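Local coordinates for uncharacterized protein (Bacteroides ovatus, PDB 3P02) that is of unknown function, built from a probably E-set-like N-terminal region and a C-terminal antiparallel beta domain, at residues Ala234-Leu239 with Val277-Val282; Lys259-His264 with Asp302-Asp307. All blocks are in the same frame, centred on the assembly; numbering follows the deposited sequence.

Contact 1: residues Ala234-Leu239 with Val277-Val282; sequences AENEKL and VDYTSV
The carboxamide of Asn236 meets the phenol of Tyr279 tip to tip, with the asparagine as donor. ND2 of Asn236 lies 2.9 Å from OH of Tyr279 with an N-H...O angle of 163°, and the oxygen sits close to the amide plane. CG of Asn236 is anti to the backbone N (chi1 -177°), within 3.9 Å of OH of Tyr279. The same ND2 also donates to the backbone oxygen of Asn209, its stronger partner. At the other end of the amide, OD1 of Asn236 accepts from the backbone N of Lys238 at 3.1 Å, closing an Asx turn that leads into the 3-10 turn 237-239 and helps fix the rotation of the group. Lys238 then crosses the Tyr279 ring at about a right angle: its CB stands 3.9 Å from the ring centroid in a CH-pi contact. Segment 234-239 lies in the loop between strands 228-234 and 242-255 of the ten-stranded antiparallel sheet, and it packs here on the end of strand 262-278. A backbone bond, Val277 N to Leu239 O at 2.7 Å, joins the two, while CD2 of Leu239 approaches O of Val277 at 3.5 Å; this buried oxygen has no polar partner in the model. CG2 of Thr280 lies over the opposite face of the tyrosine ring, offset toward the rim. Beyond it, OD1 of Asp278 accepts from the backbone N of both Thr280 and Ser281.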
ATOM      1  N   ALA A 234       8.070  14.455  13.821  1.00  9.37           N
ATOM      2  CA  ALA A 234       7.926  14.924  12.456  1.00  9.70           C
ATOM      3  C   ALA A 234       9.296  15.211  11.906  1.00 14.42           C
ATOM      4  O   ALA A 234      10.223  15.454  12.685  1.00 15.19           O
ATOM      5  CB  ALA A 234       7.063  16.187  12.393  1.00 10.30           C
ATOM      6  N   GLU A 235       9.448  15.130  10.586  1.00  9.59           N
ATOM      7  CA  GLU A 235      10.714  15.523   9.944  1.00 10.10           C
ATOM      8  C   GLU A 235      10.635  16.953   9.393  1.00 15.35           C
ATOM      9  O   GLU A 235      11.668  17.606   9.270  1.00 15.26           O
ATOM     10  CB  GLU A 235      11.079  14.588   8.787  1.00 10.80           C
ATOM     11  CG  GLU A 235      11.620  13.260   9.253  1.00 13.54           C
ATOM     12  CD  GLU A 235      11.948  12.289   8.139  1.00 24.23           C
ATOM     13  OE1 GLU A 235      11.628  12.573   6.962  1.00 17.33           O
ATOM     14  OE2 GLU A 235      12.510  11.222   8.460  1.00 18.64           O
ATOM     15  N   ASN A 236       9.431  17.404   9.006  1.00 12.91           N
ATOM     16  CA  ASN A 236       9.224  18.724   8.402  1.00 11.39           C
ATOM     17  C   ASN A 236       9.243  19.820   9.468  1.00 13.73           C
ATOM     18  O   ASN A 236       8.271  19.956  10.221  1.00 12.50           O
ATOM     19  CB  ASN A 236       7.908  18.750   7.624  1.00 10.69           C
ATOM     20  CG  ASN A 236       7.679  20.069   6.912  1.00 14.98           C
ATOM     21  OD1 ASN A 236       8.608  20.907   6.776  1.00 14.24           O
ATOM     22  ND2 ASN A 236       6.467  20.283   6.410  1.00 10.69           N
ATOM     23  N   GLU A 237      10.322  20.625   9.508  0.50 12.21           N
ATOM     24  CA  GLU A 237      10.451  21.719  10.487  0.50 12.56           C
ATOM     25  C   GLU A 237       9.348  22.782  10.329  0.50 15.22           C
ATOM     26  O   GLU A 237       8.988  23.422  11.322  0.50 14.98           O
ATOM     27  CB  GLU A 237      11.833  22.383  10.400  0.50 14.80           C
ATOM     28  CG  GLU A 237      12.991  21.483  10.810  0.50 26.46           C
ATOM     29  CD  GLU A 237      13.024  20.982  12.245  0.50 55.27           C
ATOM     30  OE1 GLU A 237      12.698  21.763  13.167  0.50 54.08           O
ATOM     31  OE2 GLU A 237      13.405  19.806  12.446  0.50 54.40           O
ATOM     32  N   LYS A 238       8.797  22.949   9.102  1.00 12.51           N
ATOM     33  CA  LYS A 238       7.713  23.931   8.845  1.00 12.45           C
ATOM     34  C   LYS A 238       6.399  23.538   9.522  1.00 16.06           C
ATOM     35  O   LYS A 238       5.579  24.414   9.761  1.00 14.78           O
ATOM     36  CB  LYS A 238       7.476  24.148   7.359  1.00 13.48           C
ATOM     37  CG  LYS A 238       8.706  24.690   6.639  1.00 12.78           C
ATOM     38  CD  LYS A 238       8.329  25.157   5.243  1.00 15.62           C
ATOM     39  CE  LYS A 238       9.557  25.510   4.425  1.00 19.59           C
ATOM     40  NZ  LYS A 238       9.183  26.320   3.244  1.00 16.57           N
ATOM     41  N   LEU A 239       6.218  22.248   9.886  1.00 13.53           N
ATOM     42  CA  LEU A 239       5.004  21.818  10.611  1.00 15.23           C
ATOM     43  C   LEU A 239       4.902  22.408  12.007  1.00 17.07           C
ATOM     44  O   LEU A 239       3.818  22.382  12.610  1.00 17.50           O
ATOM     45  CB  LEU A 239       5.038  20.297  10.780  1.00 15.31           C
ATOM     46  CG  LEU A 239       4.246  19.401   9.919  1.00 20.16           C
ATOM     47  CD1 LEU A 239       4.174  18.001  10.557  1.00 18.01           C
ATOM     48  CD2 LEU A 239       2.827  19.914   9.699  1.00 17.35           C
ATOM     49  N   VAL A 277       1.169  23.072  12.427  1.00  9.20           N
ATOM     50  CA  VAL A 277       0.671  24.182  11.640  0.50  9.09           C
ATOM     51  C   VAL A 277       0.323  23.709  10.226  1.00 11.75           C
ATOM     52  O   VAL A 277       1.120  22.975   9.613  1.00 11.27           O
ATOM     53  CB  VAL A 277       1.760  25.296  11.614  0.50 13.51           C
ATOM     54  CG1 VAL A 277       1.384  26.433  10.672  0.50 13.64           C
ATOM     55  CG2 VAL A 277       2.038  25.832  13.018  0.50 13.18           C
ATOM     56  N   ASP A 278      -0.814  24.161   9.707  1.00  9.99           N
ATOM     57  CA  ASP A 278      -1.201  23.943   8.330  1.00  9.78           C
ATOM     58  C   ASP A 278      -0.797  25.240   7.622  1.00 12.31           C
ATOM     59  O   ASP A 278      -1.448  26.279   7.812  1.00 14.01           O
ATOM     60  CB  ASP A 278      -2.695  23.650   8.205  1.00 10.34           C
ATOM     61  CG  ASP A 278      -3.169  23.521   6.770  1.00 12.30           C
ATOM     62  OD1 ASP A 278      -2.454  24.024   5.840  1.00 13.96           O
ATOM     63  OD2 ASP A 278      -4.250  22.935   6.558  1.00 16.37           O
ATOM     64  N   TYR A 279       0.314  25.219   6.881  1.00  9.74           N
ATOM     65  CA  TYR A 279       0.813  26.436   6.239  1.00 10.26           C
ATOM     66  C   TYR A 279       0.572  26.407   4.720  1.00 13.63           C
ATOM     67  O   TYR A 279       1.164  27.204   3.992  1.00 13.97           O
ATOM     68  CB  TYR A 279       2.324  26.611   6.579  1.00 10.27           C
ATOM     69  CG  TYR A 279       3.203  25.488   6.059  1.00 10.66           C
ATOM     70  CD1 TYR A 279       3.338  24.293   6.766  1.00 11.55           C
ATOM     71  CD2 TYR A 279       3.927  25.631   4.871  1.00 10.85           C
ATOM     72  CE1 TYR A 279       4.111  23.247   6.272  1.00 11.72           C
ATOM     73  CE2 TYR A 279       4.740  24.610   4.394  1.00 11.08           C
ATOM     74  CZ  TYR A 279       4.837  23.421   5.102  1.00 11.11           C
ATOM     75  OH  TYR A 279       5.622  22.391   4.626  1.00 11.58           O
ATOM     76  N   THR A 280      -0.283  25.464   4.223  1.00 11.27           N
ATOM     77  CA  THR A 280      -0.466  25.345   2.772  1.00 13.27           C
ATOM     78  C   THR A 280      -1.930  25.351   2.319  1.00 18.72           C
ATOM     79  O   THR A 280      -2.153  25.615   1.135  1.00 18.72           O
ATOM     80  CB  THR A 280       0.223  24.053   2.249  1.00 13.05           C
ATOM     81  OG1 THR A 280      -0.268  22.931   2.989  1.00 11.67           O
ATOM     82  CG2 THR A 280       1.756  24.099   2.384  1.00 14.23           C
ATOM     83  N   SER A 281      -2.913  25.048   3.200  1.00 15.58           N
ATOM     84  CA  SER A 281      -4.339  25.018   2.776  1.00 16.03           C
ATOM     85  C   SER A 281      -4.886  26.373   2.396  1.00 20.05           C
ATOM     86  O   SER A 281      -5.699  26.473   1.463  1.00 19.76           O
ATOM     87  CB  SER A 281      -5.235  24.501   3.900  1.00 17.05           C
ATOM     88  OG  SER A 281      -5.027  23.123   4.104  1.00 24.80           O
ATOM     89  N   VAL A 282      -4.554  27.390   3.213  1.00 15.68           N
ATOM     90  CA  VAL A 282      -5.123  28.711   3.053  1.00 16.78           C
ATOM     91  C   VAL A 282      -4.090  29.603   2.414  1.00 22.70           C
ATOM     92  O   VAL A 282      -3.010  29.789   2.980  1.00 19.55           O
ATOM     93  CB  VAL A 282      -5.664  29.328   4.381  1.00 22.15           C
ATOM     94  CG1 VAL A 282      -6.261  30.717   4.151  1.00 21.66           C
ATOM     95  CG2 VAL A 282      -6.685  28.414   5.052  1.00 22.87           C
TER

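Contact 2: residues Lys259-His264 with Asp302-Asp307; sequences KTYLKH and DTRKPD
Arg304 lays its guanidinium flat on the ring of Tyr261, and its chain crosses the tyrosine obliquely. CB of Arg304 points toward segment 259-264, and CG comes within 3.9 Å of CB of Tyr261. CD touches the same tyrosine CB, after which the chain bends at chi3 (-53°), placing NE 3.5 Å from CG of Tyr261, just outside the ring outline. CZ of Arg304 lies 3.6 Å from the ring centroid, with the two planes only 6° apart, a stacked cation-pi pair. The terminal nitrogens reach over different parts of the ring: NH1 lies nearest CD2 of Tyr261, and NH2 nearest CE1.

The edge of the guanidinium is occupied by Asp302. NE of Arg304 donates to OD1 of Asp302 and NH2 of Arg304 to OD2, the latter at 2.9 Å and lying in the guanidinium plane, a side-on salt bridge through NE and NH2 that should hold the cation parallel to the ring. OD1 of Asp302 also takes the backbone N of Arg304, forming an Asx turn, and approaches CD1 of Tyr261 obliquely at 3.6 Å.

Next to the stack, O of Tyr261 accepts twice from Thr303: from the backbone N at 3.0 Å and from OG1 at 2.7 Å. CG2 of Thr303 also rests against CB of Lys263 at 3.6 Å. Leu262 and Asp302 form an antiparallel, non-hydrogen-bonded pair, and O of Asp302 accepts a hydrogen bond from NE2 of Gln310. The arrangement is that of the start of strand 262-278 beside the end of its antiparallel neighbour 287-302, each flanked by a type I turn, 259-262 and 302-305, with a surface cation-pi stack joining them.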
ATOM      1  N   LYS A 259     -16.838 -18.422  14.679  1.00 24.03           N
ATOM      2  CA  LYS A 259     -15.933 -18.765  13.558  1.00 23.76           C
ATOM      3  C   LYS A 259     -14.574 -18.991  14.190  1.00 25.41           C
ATOM      4  O   LYS A 259     -13.794 -18.053  14.359  1.00 22.87           O
ATOM      5  CB  LYS A 259     -15.910 -17.664  12.493  1.00 25.91           C
ATOM      6  CG  LYS A 259     -17.279 -17.330  11.921  1.00 36.27           C
ATOM      7  CD  LYS A 259     -17.206 -16.132  11.016  1.00 44.88           C
ATOM      8  CE  LYS A 259     -18.572 -15.666  10.587  1.00 61.96           C
ATOM      9  NZ  LYS A 259     -18.491 -14.426   9.773  1.00 74.73           N
ATOM     10  N   THR A 260     -14.328 -20.216  14.623  1.00 22.31           N
ATOM     11  CA  THR A 260     -13.170 -20.515  15.457  1.00 23.67           C
ATOM     12  C   THR A 260     -11.829 -20.471  14.723  1.00 24.06           C
ATOM     13  O   THR A 260     -10.803 -20.502  15.391  1.00 23.15           O
ATOM     14  CB  THR A 260     -13.391 -21.811  16.245  1.00 35.46           C
ATOM     15  OG1 THR A 260     -13.532 -22.905  15.352  1.00 31.57           O
ATOM     16  CG2 THR A 260     -14.616 -21.723  17.188  1.00 34.74           C
ATOM     17  N   TYR A 261     -11.829 -20.286  13.387  1.00 18.41           N
ATOM     18  CA  TYR A 261     -10.617 -20.086  12.586  1.00 16.45           C
ATOM     19  C   TYR A 261     -10.303 -18.599  12.488  1.00 16.51           C
ATOM     20  O   TYR A 261      -9.240 -18.221  11.984  1.00 14.20           O
ATOM     21  CB  TYR A 261     -10.829 -20.623  11.155  1.00 16.44           C
ATOM     22  CG  TYR A 261     -12.028 -20.006  10.468  1.00 16.63           C
ATOM     23  CD1 TYR A 261     -11.930 -18.777   9.817  1.00 18.28           C
ATOM     24  CD2 TYR A 261     -13.278 -20.618  10.527  1.00 18.16           C
ATOM     25  CE1 TYR A 261     -13.050 -18.166   9.255  1.00 18.29           C
ATOM     26  CE2 TYR A 261     -14.393 -20.044   9.919  1.00 19.55           C
ATOM     27  CZ  TYR A 261     -14.275 -18.820   9.286  1.00 25.00           C
ATOM     28  OH  TYR A 261     -15.378 -18.249   8.714  1.00 28.33           O
ATOM     29  N   LEU A 262     -11.261 -17.748  12.891  1.00 13.65           N
ATOM     30  CA  LEU A 262     -11.119 -16.314  12.727  1.00 12.72           C
ATOM     31  C   LEU A 262     -10.519 -15.636  13.960  1.00 15.29           C
ATOM     32  O   LEU A 262     -11.076 -15.704  15.065  1.00 14.66           O
ATOM     33  CB  LEU A 262     -12.501 -15.709  12.395  1.00 12.80           C
ATOM     34  CG  LEU A 262     -12.495 -14.242  11.938  1.00 17.10           C
ATOM     35  CD1 LEU A 262     -11.885 -14.090  10.555  1.00 16.83           C
ATOM     36  CD2 LEU A 262     -13.915 -13.684  11.958  1.00 21.08           C
ATOM     37  N   LYS A 263      -9.393 -14.964  13.748  1.00 11.24           N
ATOM     38  CA  LYS A 263      -8.724 -14.227  14.812  1.00  9.47           C
ATOM     39  C   LYS A 263      -9.083 -12.747  14.750  1.00 13.55           C
ATOM     40  O   LYS A 263      -9.048 -12.157  13.674  1.00 11.59           O
ATOM     41  CB  LYS A 263      -7.198 -14.398  14.673  1.00 11.32           C
ATOM     42  CG  LYS A 263      -6.394 -13.670  15.775  1.00 17.87           C
ATOM     43  CD  LYS A 263      -4.993 -14.266  15.939  1.00 26.91           C
ATOM     44  CE  LYS A 263      -4.032 -13.798  14.892  1.00 40.87           C
ATOM     45  NZ  LYS A 263      -2.650 -14.300  15.124  1.00 49.61           N
ATOM     46  N   HIS A 264      -9.409 -12.151  15.898  1.00 11.26           N
ATOM     47  CA  HIS A 264      -9.586 -10.707  16.002  1.00 10.78           C
ATOM     48  C   HIS A 264      -8.336 -10.166  16.641  1.00 14.05           C
ATOM     49  O   HIS A 264      -7.958 -10.644  17.718  1.00 14.89           O
ATOM     50  CB  HIS A 264     -10.815 -10.344  16.835  1.00 11.76           C
ATOM     51  CG  HIS A 264     -12.088 -10.860  16.259  1.00 15.33           C
ATOM     52  ND1 HIS A 264     -12.623 -10.331  15.108  1.00 17.49           N
ATOM     53  CD2 HIS A 264     -12.880 -11.856  16.695  1.00 16.89           C
ATOM     54  CE1 HIS A 264     -13.730 -11.017  14.884  1.00 16.87           C
ATOM     55  NE2 HIS A 264     -13.920 -11.945  15.811  1.00 17.43           N
ATOM     56  N   ASP A 302      -8.316 -14.563   8.842  1.00 10.42           N
ATOM     57  CA  ASP A 302      -8.622 -15.975   8.683  1.00 10.25           C
ATOM     58  C   ASP A 302      -7.295 -16.688   8.871  1.00 12.07           C
ATOM     59  O   ASP A 302      -6.432 -16.633   7.986  1.00 12.29           O
ATOM     60  CB  ASP A 302      -9.266 -16.236   7.314  1.00 10.63           C
ATOM     61  CG  ASP A 302      -9.638 -17.684   7.059  1.00 11.96           C
ATOM     62  OD1 ASP A 302      -9.057 -18.576   7.728  1.00 12.09           O
ATOM     63  OD2 ASP A 302     -10.449 -17.934   6.122  1.00 14.17           O
ATOM     64  N   THR A 303      -7.132 -17.358  10.029  1.00  9.87           N
ATOM     65  CA  THR A 303      -5.849 -17.988  10.370  1.00 10.67           C
ATOM     66  C   THR A 303      -5.504 -19.182   9.461  1.00 13.16           C
ATOM     67  O   THR A 303      -4.415 -19.743   9.611  1.00 12.99           O
ATOM     68  CB  THR A 303      -5.832 -18.432  11.827  1.00 13.90           C
ATOM     69  OG1 THR A 303      -6.806 -19.442  11.997  1.00 13.77           O
ATOM     70  CG2 THR A 303      -6.081 -17.274  12.807  1.00 13.97           C
ATOM     71  N   ARG A 304      -6.408 -19.575   8.550  1.00  9.95           N
ATOM     72  CA  ARG A 304      -6.164 -20.695   7.634  1.00 10.82           C
ATOM     73  C   ARG A 304      -5.504 -20.237   6.365  1.00 14.93           C
ATOM     74  O   ARG A 304      -5.105 -21.071   5.552  1.00 13.64           O
ATOM     75  CB  ARG A 304      -7.489 -21.384   7.275  1.00 12.13           C
ATOM     76  CG  ARG A 304      -8.249 -21.915   8.488  1.00 12.08           C
ATOM     77  CD  ARG A 304      -9.679 -22.289   8.211  1.00 12.99           C
ATOM     78  NE  ARG A 304     -10.407 -21.179   7.583  1.00 12.21           N
ATOM     79  CZ  ARG A 304     -11.678 -21.229   7.200  1.00 18.56           C
ATOM     80  NH1 ARG A 304     -12.408 -22.310   7.441  1.00 14.73           N
ATOM     81  NH2 ARG A 304     -12.226 -20.198   6.551  1.00 13.78           N
ATOM     82  N   LYS A 305      -5.368 -18.904   6.203  1.00 13.41           N
ATOM     83  CA  LYS A 305      -4.810 -18.295   4.989  0.50 12.81           C
ATOM     84  C   LYS A 305      -3.552 -17.511   5.269  1.00 15.47           C
ATOM     85  O   LYS A 305      -3.495 -16.836   6.299  1.00 14.41           O
ATOM     86  CB  LYS A 305      -5.833 -17.307   4.363  0.50 14.68           C
ATOM     87  CG  LYS A 305      -7.119 -17.923   3.866  0.50 19.12           C
ATOM     88  CD  LYS A 305      -8.064 -16.852   3.294  0.50 19.24           C
ATOM     89  CE  LYS A 305      -9.301 -17.490   2.710  0.50 37.44           C
ATOM     90  NZ  LYS A 305     -10.243 -16.486   2.149  0.50 45.59           N
ATOM     91  N   PRO A 306      -2.579 -17.464   4.314  1.00 13.63           N
ATOM     92  CA  PRO A 306      -1.415 -16.599   4.526  1.00 13.28           C
ATOM     93  C   PRO A 306      -1.832 -15.121   4.698  1.00 13.51           C
ATOM     94  O   PRO A 306      -2.886 -14.677   4.176  1.00 13.18           O
ATOM     95  CB  PRO A 306      -0.608 -16.759   3.219  1.00 14.76           C
ATOM     96  CG  PRO A 306      -1.013 -18.092   2.696  1.00 18.92           C
ATOM     97  CD  PRO A 306      -2.473 -18.184   3.016  1.00 14.81           C
ATOM     98  N   ASP A 307      -0.981 -14.341   5.363  1.00 11.51           N
ATOM     99  CA  ASP A 307      -1.254 -12.896   5.580  1.00 11.10           C
ATOM    100  C   ASP A 307      -1.539 -12.165   4.272  1.00 14.28           C
ATOM    101  O   ASP A 307      -2.437 -11.317   4.217  1.00 13.79           O
ATOM    102  CB  ASP A 307      -0.061 -12.227   6.248  1.00 11.93           C
ATOM    103  CG  ASP A 307       0.211 -12.693   7.660  1.00 19.19           C
ATOM    104  OD1 ASP A 307      -0.738 -13.173   8.324  1.00 17.48           O
ATOM    105  OD2 ASP A 307       1.360 -12.558   8.112  1.00 22.59           O
TER

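How the contacts relate
From the N terminus, the chain passes through the first sheets before entering the ten-stranded antiparallel sheet. Residues 234-239 then leave strand 228-234 and lead toward strand 242-255, and residues 259-264 open strand 262-278. Contact 1 closes its loop when that strand ends at 277-282, and contact 2 closes when strand 287-302 runs out into 302-307. The segments alternate along the chain, so the two loops cross. Both contacts use strand 262-278, one at each end, with centres about 41 Å apart and on opposite sides of the chain's centre. Contact 1 ties it to the 228-234/242-255 connection, contact 2 to the exit from 287-302.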